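Local atomic coordinates of UlvanLyase-PL25 (Pseudoalteromonas sp. PLSV, PDB entry 5UAS), a protein that degrades ulvan, the sulfated cell-wall polysaccharide of green seaweeds, as a polysaccharide lyase that cleaves chains of 3-sulfated rhamnose and uronic acid. Residues A217-Y222 against V285-A290; S236-V241 against T304-T309. All coordinates share one frame; numbering follows the deposited sequence.

Interaction 1 of 2, residues A217-Y222 against V285-A290; sequences AVDSWY and VTREVA. With BDP (beta-D-glucopyranuronic acid), chain C.
D219 and W221, alternate residues of the extended strand 217-222, reach across to the first turn of a short helix that begins at R287. The backbones stay apart, the closest CA atoms being those of D219 and R287 at 7.0 Å, and side chains fill the interval. T286 is the N-cap: its OG1 accepts from V289 N at 3.2 Å, a capping bond for the first turn of the helix. R287 and D219 then cross at about a right angle. The arginine has CG anti to the backbone N (chi1 -170°) and bends at chi3, turning NH1 to the syn side of OD1; NH1 of R287 lies 3.1 Å from OD1 of D219, in a salt bridge with a bent N-H...O angle of 142°, the two flat groups being 57° apart. A second, weak bond runs from NH1 to OD2, and E288 joins the same charge network. Water 1 adds a further tie, donating to OD2 of D219 while accepting from the backbone N of R287 in the first turn. The carboxylate is shared with Y239, through OD1, and with K210, through OD2, and these partners probably help stabilise its negative charge. Two residues further along the strand from D219, the six-membered end of the W221 indole abuts the helix: CZ2 of W221 is 3.6 Å from CA of R287, which sits at the ring edge, and CH2 is 4.0 Å from CB of A290. NE1 of W221 is bonded to K208 O. Y222, one residue on, serves the other side of the strand, its OH donating to O6A of the glucuronate at 2.6 Å. The arrangement is that of a beta-propeller blade strand with one side facing the glycan site and the other covered by a capped helix.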
loop_
_atom_site.group_PDB
_atom_site.type_symbol
_atom_site.label_atom_id
_atom_site.label_comp_id
_atom_site.label_asym_id
_atom_site.label_seq_id
_atom_site.Cartn_x
_atom_site.Cartn_y
_atom_site.Cartn_z
ATOM N N ALA A 217 11.719 -15.622 18.385
ATOM C CA ALA A 217 11.138 -14.625 17.507
ATOM C C ALA A 217 9.674 -14.449 17.860
ATOM O O ALA A 217 9.077 -15.281 18.548
ATOM C CB ALA A 217 11.280 -15.023 16.030
ATOM N N VAL A 218 9.105 -13.350 17.362
ATOM C CA VAL A 218 7.684 -13.040 17.469
ATOM C C VAL A 218 7.065 -13.166 16.086
ATOM O O VAL A 218 7.634 -12.669 15.103
ATOM C CB VAL A 218 7.480 -11.615 18.027
ATOM C CG1 VAL A 218 6.002 -11.265 18.134
ATOM C CG2 VAL A 218 8.195 -11.446 19.341
ATOM N N ASP A 219 5.884 -13.792 16.013
ATOM C CA ASP A 219 5.069 -13.740 14.797
ATOM C C ASP A 219 4.665 -12.306 14.455
ATOM O O ASP A 219 4.076 -11.599 15.278
ATOM C CB ASP A 219 3.793 -14.570 14.954
ATOM C CG ASP A 219 4.042 -16.043 15.098
ATOM O OD1 ASP A 219 5.089 -16.570 14.640
ATOM O OD2 ASP A 219 3.151 -16.688 15.680
ATOM N N SER A 220 4.909 -11.912 13.205
ATOM C CA SER A 220 4.641 -10.567 12.711
ATOM C C SER A 220 4.176 -10.664 11.267
ATOM O O SER A 220 4.479 -11.632 10.562
ATOM C CB SER A 220 5.904 -9.692 12.842
ATOM O OG SER A 220 5.688 -8.339 12.489
ATOM N N TRP A 221 3.475 -9.625 10.810
ATOM C CA TRP A 221 2.771 -9.733 9.533
ATOM C C TRP A 221 2.792 -8.432 8.762
ATOM O O TRP A 221 2.903 -7.345 9.330
ATOM C CB TRP A 221 1.299 -10.105 9.722
ATOM C CG TRP A 221 1.073 -11.349 10.484
ATOM C CD1 TRP A 221 0.765 -11.445 11.819
ATOM C CD2 TRP A 221 1.069 -12.692 9.976
ATOM N NE1 TRP A 221 0.593 -12.755 12.170
ATOM C CE2 TRP A 221 0.781 -13.545 11.064
ATOM C CE3 TRP A 221 1.295 -13.258 8.716
ATOM C CZ2 TRP A 221 0.703 -14.950 10.933
ATOM C CZ3 TRP A 221 1.226 -14.632 8.580
ATOM C CH2 TRP A 221 0.925 -15.477 9.689
ATOM N N TYR A 222 2.583 -8.561 7.458
ATOM C CA TYR A 222 2.288 -7.406 6.614
ATOM C C TYR A 222 1.147 -7.796 5.680
ATOM O O TYR A 222 1.285 -8.737 4.906
ATOM C CB TYR A 222 3.535 -6.958 5.817
ATOM C CG TYR A 222 4.659 -6.434 6.684
ATOM C CD1 TYR A 222 5.649 -7.275 7.152
ATOM C CD2 TYR A 222 4.752 -5.080 7.001
ATOM C CE1 TYR A 222 6.693 -6.794 7.955
ATOM C CE2 TYR A 222 5.796 -4.592 7.799
ATOM C CZ TYR A 222 6.757 -5.458 8.276
ATOM O OH TYR A 222 7.803 -5.021 9.072
ATOM N N VAL A 285 -6.349 -14.805 13.193
ATOM C CA VAL A 285 -5.652 -15.910 12.563
ATOM C C VAL A 285 -4.215 -15.932 13.064
ATOM O O VAL A 285 -3.504 -14.916 12.990
ATOM C CB VAL A 285 -5.718 -15.785 11.033
ATOM C CG1 VAL A 285 -4.815 -16.819 10.365
ATOM C CG2 VAL A 285 -7.148 -15.919 10.550
ATOM N N THR A 286 -3.779 -17.102 13.536
ATOM C CA THR A 286 -2.409 -17.336 13.958
ATOM C C THR A 286 -1.572 -17.871 12.796
ATOM O O THR A 286 -2.091 -18.311 11.774
ATOM C CB THR A 286 -2.359 -18.337 15.107
ATOM O OG1 THR A 286 -2.731 -19.634 14.625
ATOM C CG2 THR A 286 -3.312 -17.913 16.247
ATOM N N ARG A 287 -0.253 -17.849 12.983
ATOM C CA ARG A 287 0.640 -18.419 11.980
ATOM C C ARG A 287 0.310 -19.882 11.726
ATOM O O ARG A 287 0.310 -20.340 10.576
ATOM C CB ARG A 287 2.097 -18.269 12.429
ATOM C CG ARG A 287 3.097 -18.625 11.325
ATOM C CD ARG A 287 4.511 -18.807 11.872
ATOM N NE ARG A 287 4.738 -20.160 12.355
ATOM C CZ ARG A 287 4.702 -20.513 13.640
ATOM N NH1 ARG A 287 4.444 -19.608 14.585
ATOM N NH2 ARG A 287 4.922 -21.774 13.983
ATOM N N GLU A 288 0.006 -20.629 12.786
ATOM C CA GLU A 288 -0.262 -22.050 12.618
ATOM C C GLU A 288 -1.509 -22.286 11.773
ATOM O O GLU A 288 -1.521 -23.177 10.916
ATOM C CB GLU A 288 -0.410 -22.732 13.984
ATOM C CG GLU A 288 0.897 -22.782 14.795
ATOM C CD GLU A 288 1.182 -21.487 15.572
ATOM O OE1 GLU A 288 0.432 -20.501 15.422
ATOM O OE2 GLU A 288 2.160 -21.471 16.355
ATOM N N VAL A 289 -2.583 -21.529 12.019
ATOM C CA VAL A 289 -3.766 -21.661 11.167
ATOM C C VAL A 289 -3.470 -21.169 9.755
ATOM O O VAL A 289 -3.928 -21.759 8.763
ATOM C CB VAL A 289 -4.955 -20.912 11.780
ATOM C CG1 VAL A 289 -6.108 -20.883 10.799
ATOM C CG2 VAL A 289 -5.360 -21.579 13.088
ATOM N N ALA A 290 -2.735 -20.060 9.633
ATOM C CA ALA A 290 -2.424 -19.544 8.302
ATOM C C ALA A 290 -1.649 -20.568 7.473
ATOM O O ALA A 290 -1.994 -20.833 6.318
ATOM C CB ALA A 290 -1.654 -18.227 8.416
HETATM C C1 BDP C . 10.968 -0.073 10.083
HETATM C C2 BDP C . 11.754 -0.774 8.953
HETATM C C3 BDP C . 10.865 -1.857 8.426
HETATM C C4 BDP C . 9.551 -1.339 7.974
HETATM C C5 BDP C . 8.878 -0.593 9.057
HETATM C C6 BDP C . 7.942 -1.383 10.033
HETATM O O2 BDP C . 12.092 0.192 7.950
HETATM O O3 BDP C . 10.761 -2.973 9.327
HETATM O O4 BDP C . 9.433 -0.661 6.708
HETATM O O5 BDP C . 9.643 0.379 9.694
HETATM O O6A BDP C . 7.496 -2.494 9.725
HETATM O O6B BDP C . 7.615 -0.861 11.113
HETATM O O HOH W 1 0.576 -15.898 15.022
#

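Interaction 2 of 2, residues S236-V241 against T304-T309; sequences SYDYHV and TFNGST. With ZN (zinc ion), chain E; 83Y (3-O-sulfo-alpha-L-rhamnopyranose), chain B.
Strands 236-241 and 304-309 run antiparallel, 169° between their directions, yet their axes stay 6.8 Å apart and belong to different sheets, so side chains rather than a backbone ladder join them. The side chains of D238 and T304 run alongside each other, pointing opposite ways. OG1 of T304 donates to OD2 of D238 at 2.7 Å, meeting the anti lone pair of that oxygen, while R258 forms a salt bridge to the same atom. With chi1 at 62°, CG of D238 is tucked between the backbone N and carbonyl carbon, which also brings OD1 within 3.4 Å of CB of N306. Were an alanine here, the T304 hydroxyl and the charge of R258 would probably lose the acceptor they share, and a gap would open beside N306. Toward the other end N306 extends its amide to S236: ND2 gives a weak bond to the S236 backbone O at 3.3 Å, and OD1 accepts from water 2, which also lies 2.6 Å from OG of S236. CG2 of T309 packs 3.5 Å from OG of S236. Beyond the interface F305 turns to the substrate, the edge of its ring, at CE1, lying 3.3 Å from O2 of the sulfated rhamnose. H240 binds the zinc ion through NE2, with H184, C242 and H254 completing the site. G307 and S308 form a classic beta bulge in strand 303-311. The contact is one between two sheets of the beta-propeller, made here largely by polar side chains, beside the bound glycan and the structural zinc site.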
loop_
_atom_site.group_PDB
_atom_site.type_symbol
_atom_site.label_atom_id
_atom_site.label_comp_id
_atom_site.label_asym_id
_atom_site.label_seq_id
_atom_site.Cartn_x
_atom_site.Cartn_y
_atom_site.Cartn_z
ATOM N N SER A 236 -4.224 -10.207 1.212
ATOM C CA SER A 236 -3.008 -10.987 1.040
ATOM C C SER A 236 -1.973 -10.518 2.060
ATOM O O SER A 236 -2.006 -9.372 2.515
ATOM C CB SER A 236 -2.457 -10.847 -0.381
ATOM O OG SER A 236 -2.100 -9.467 -0.663
ATOM N N TYR A 237 -1.066 -11.409 2.452
ATOM C CA TYR A 237 -0.136 -11.003 3.495
ATOM C C TYR A 237 1.091 -11.878 3.436
ATOM O O TYR A 237 1.007 -13.039 3.021
ATOM C CB TYR A 237 -0.756 -11.047 4.899
ATOM C CG TYR A 237 -1.555 -12.273 5.299
ATOM C CD1 TYR A 237 -2.838 -12.446 4.813
ATOM C CD2 TYR A 237 -1.063 -13.171 6.222
ATOM C CE1 TYR A 237 -3.612 -13.521 5.211
ATOM C CE2 TYR A 237 -1.846 -14.265 6.653
ATOM C CZ TYR A 237 -3.115 -14.431 6.131
ATOM O OH TYR A 237 -3.896 -15.482 6.549
ATOM N N ASP A 238 2.225 -11.329 3.889
ATOM C CA ASP A 238 3.390 -12.172 4.107
ATOM C C ASP A 238 3.746 -12.162 5.589
ATOM O O ASP A 238 3.201 -11.386 6.380
ATOM C CB ASP A 238 4.594 -11.804 3.189
ATOM C CG ASP A 238 5.142 -10.398 3.392
ATOM O OD1 ASP A 238 4.393 -9.507 3.825
ATOM O OD2 ASP A 238 6.347 -10.191 3.050
ATOM N N TYR A 239 4.621 -13.090 5.971
ATOM C CA TYR A 239 4.983 -13.298 7.364
ATOM C C TYR A 239 6.363 -12.720 7.655
ATOM O O TYR A 239 7.308 -12.941 6.901
ATOM C CB TYR A 239 4.974 -14.799 7.696
ATOM C CG TYR A 239 5.459 -15.134 9.087
ATOM C CD1 TYR A 239 4.635 -14.956 10.189
ATOM C CD2 TYR A 239 6.744 -15.648 9.290
ATOM C CE1 TYR A 239 5.083 -15.268 11.461
ATOM C CE2 TYR A 239 7.192 -15.975 10.561
ATOM C CZ TYR A 239 6.358 -15.777 11.636
ATOM O OH TYR A 239 6.819 -16.098 12.900
ATOM N N HIS A 240 6.486 -12.020 8.782
ATOM C CA HIS A 240 7.752 -11.449 9.224
ATOM C C HIS A 240 8.265 -12.262 10.409
ATOM O O HIS A 240 7.587 -12.370 11.441
ATOM C CB HIS A 240 7.564 -9.972 9.594
ATOM C CG HIS A 240 8.730 -9.352 10.317
ATOM N ND1 HIS A 240 10.033 -9.483 9.884
ATOM C CD2 HIS A 240 8.776 -8.562 11.421
ATOM C CE1 HIS A 240 10.837 -8.821 10.706
ATOM N NE2 HIS A 240 10.098 -8.252 11.645
ATOM N N VAL A 241 9.446 -12.856 10.252
ATOM C CA VAL A 241 10.130 -13.504 11.366
ATOM C C VAL A 241 10.799 -12.388 12.161
ATOM O O VAL A 241 11.849 -11.871 11.765
ATOM C CB VAL A 241 11.149 -14.547 10.894
ATOM C CG1 VAL A 241 11.637 -15.377 12.074
ATOM C CG2 VAL A 241 10.558 -15.425 9.790
ATOM N N THR A 304 10.594 -11.869 1.295
ATOM C CA THR A 304 9.466 -11.296 0.574
ATOM C C THR A 304 9.267 -9.831 0.930
ATOM O O THR A 304 9.746 -9.336 1.955
ATOM C CB THR A 304 8.182 -12.075 0.881
ATOM O OG1 THR A 304 8.027 -12.180 2.306
ATOM C CG2 THR A 304 8.280 -13.459 0.277
ATOM N N PHE A 305 8.540 -9.145 0.052
ATOM C CA PHE A 305 8.004 -7.827 0.328
ATOM C C PHE A 305 6.631 -7.825 -0.315
ATOM O O PHE A 305 6.516 -8.095 -1.512
ATOM C CB PHE A 305 8.911 -6.710 -0.239
ATOM C CG PHE A 305 8.453 -5.335 0.108
ATOM C CD1 PHE A 305 8.750 -4.802 1.352
ATOM C CD2 PHE A 305 7.745 -4.567 -0.811
ATOM C CE1 PHE A 305 8.305 -3.554 1.719
ATOM C CE2 PHE A 305 7.311 -3.289 -0.472
ATOM C CZ PHE A 305 7.625 -2.768 0.796
ATOM N N ASN A 306 5.596 -7.587 0.480
ATOM C CA ASN A 306 4.240 -7.851 0.002
ATOM C C ASN A 306 3.857 -6.908 -1.141
ATOM O O ASN A 306 4.369 -5.790 -1.265
ATOM C CB ASN A 306 3.225 -7.738 1.154
ATOM C CG ASN A 306 1.907 -8.426 0.835
ATOM O OD1 ASN A 306 1.874 -9.338 0.012
ATOM N ND2 ASN A 306 0.812 -7.960 1.450
ATOM N N GLY A 307 2.941 -7.381 -1.982
ATOM C CA GLY A 307 2.372 -6.604 -3.064
ATOM C C GLY A 307 0.894 -6.320 -2.849
ATOM O O GLY A 307 0.540 -5.597 -1.918
ATOM N N SER A 308 0.027 -6.887 -3.682
ATOM C CA SER A 308 -1.403 -6.567 -3.652
ATOM C C SER A 308 -2.159 -7.801 -4.141
ATOM O O SER A 308 -1.550 -8.788 -4.561
ATOM C CB SER A 308 -1.684 -5.339 -4.529
ATOM O OG SER A 308 -1.325 -5.613 -5.876
ATOM N N THR A 309 -3.489 -7.761 -4.111
ATOM C CA THR A 309 -4.250 -8.912 -4.582
ATOM C C THR A 309 -5.530 -8.402 -5.222
ATOM O O THR A 309 -6.094 -7.388 -4.791
ATOM C CB THR A 309 -4.541 -9.921 -3.430
ATOM O OG1 THR A 309 -5.382 -10.997 -3.908
ATOM C CG2 THR A 309 -5.228 -9.215 -2.238
HETATM ZN ZN ZN E . 10.609 -7.231 13.352
HETATM C C1 83Y B . 8.877 -1.356 5.592
HETATM C C2 83Y B . 8.402 -0.270 4.642
HETATM C C3 83Y B . 9.582 0.582 4.141
HETATM C C4 83Y B . 10.732 -0.263 3.583
HETATM C C5 83Y B . 11.070 -1.380 4.552
HETATM C C6 83Y B . 12.064 -2.349 3.910
HETATM O O1S 83Y B . 8.113 3.509 2.274
HETATM O O2 83Y B . 7.740 -0.874 3.561
HETATM O O2S 83Y B . 10.251 3.567 3.565
HETATM O O3 83Y B . 9.094 1.459 3.146
HETATM O O3S 83Y B . 8.128 3.137 4.629
HETATM O O5 83Y B . 9.922 -2.110 4.993
HETATM S S 83Y B . 8.905 2.985 3.400
HETATM O O4 83Y B . 11.925 0.538 3.444
HETATM O O HOH W 2 0.173 -9.743 -1.974
#

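The two contacts lie on the same side of the chain's centre, their own centres 12 Å apart, and alternate along the chain: 217-222, 236-241, 285-290, then 304-309. Strands 217-227 and 232-243 follow each other and pair antiparallel in one sheet, so the first segments of interactions 1 and 2 are directly bonded neighbours, S220 O meeting H240 N at 2.7 Å. Interaction 1 lies farther out, where the helix 287-293 covers that sheet; interaction 2 lies nearer the chain's centre and joins it to the next sheet through strand 303-311. The principle illustrated is that one strand pair can carry Y222 and a zinc ligand while touching, through interaction 2, the strand that holds F305.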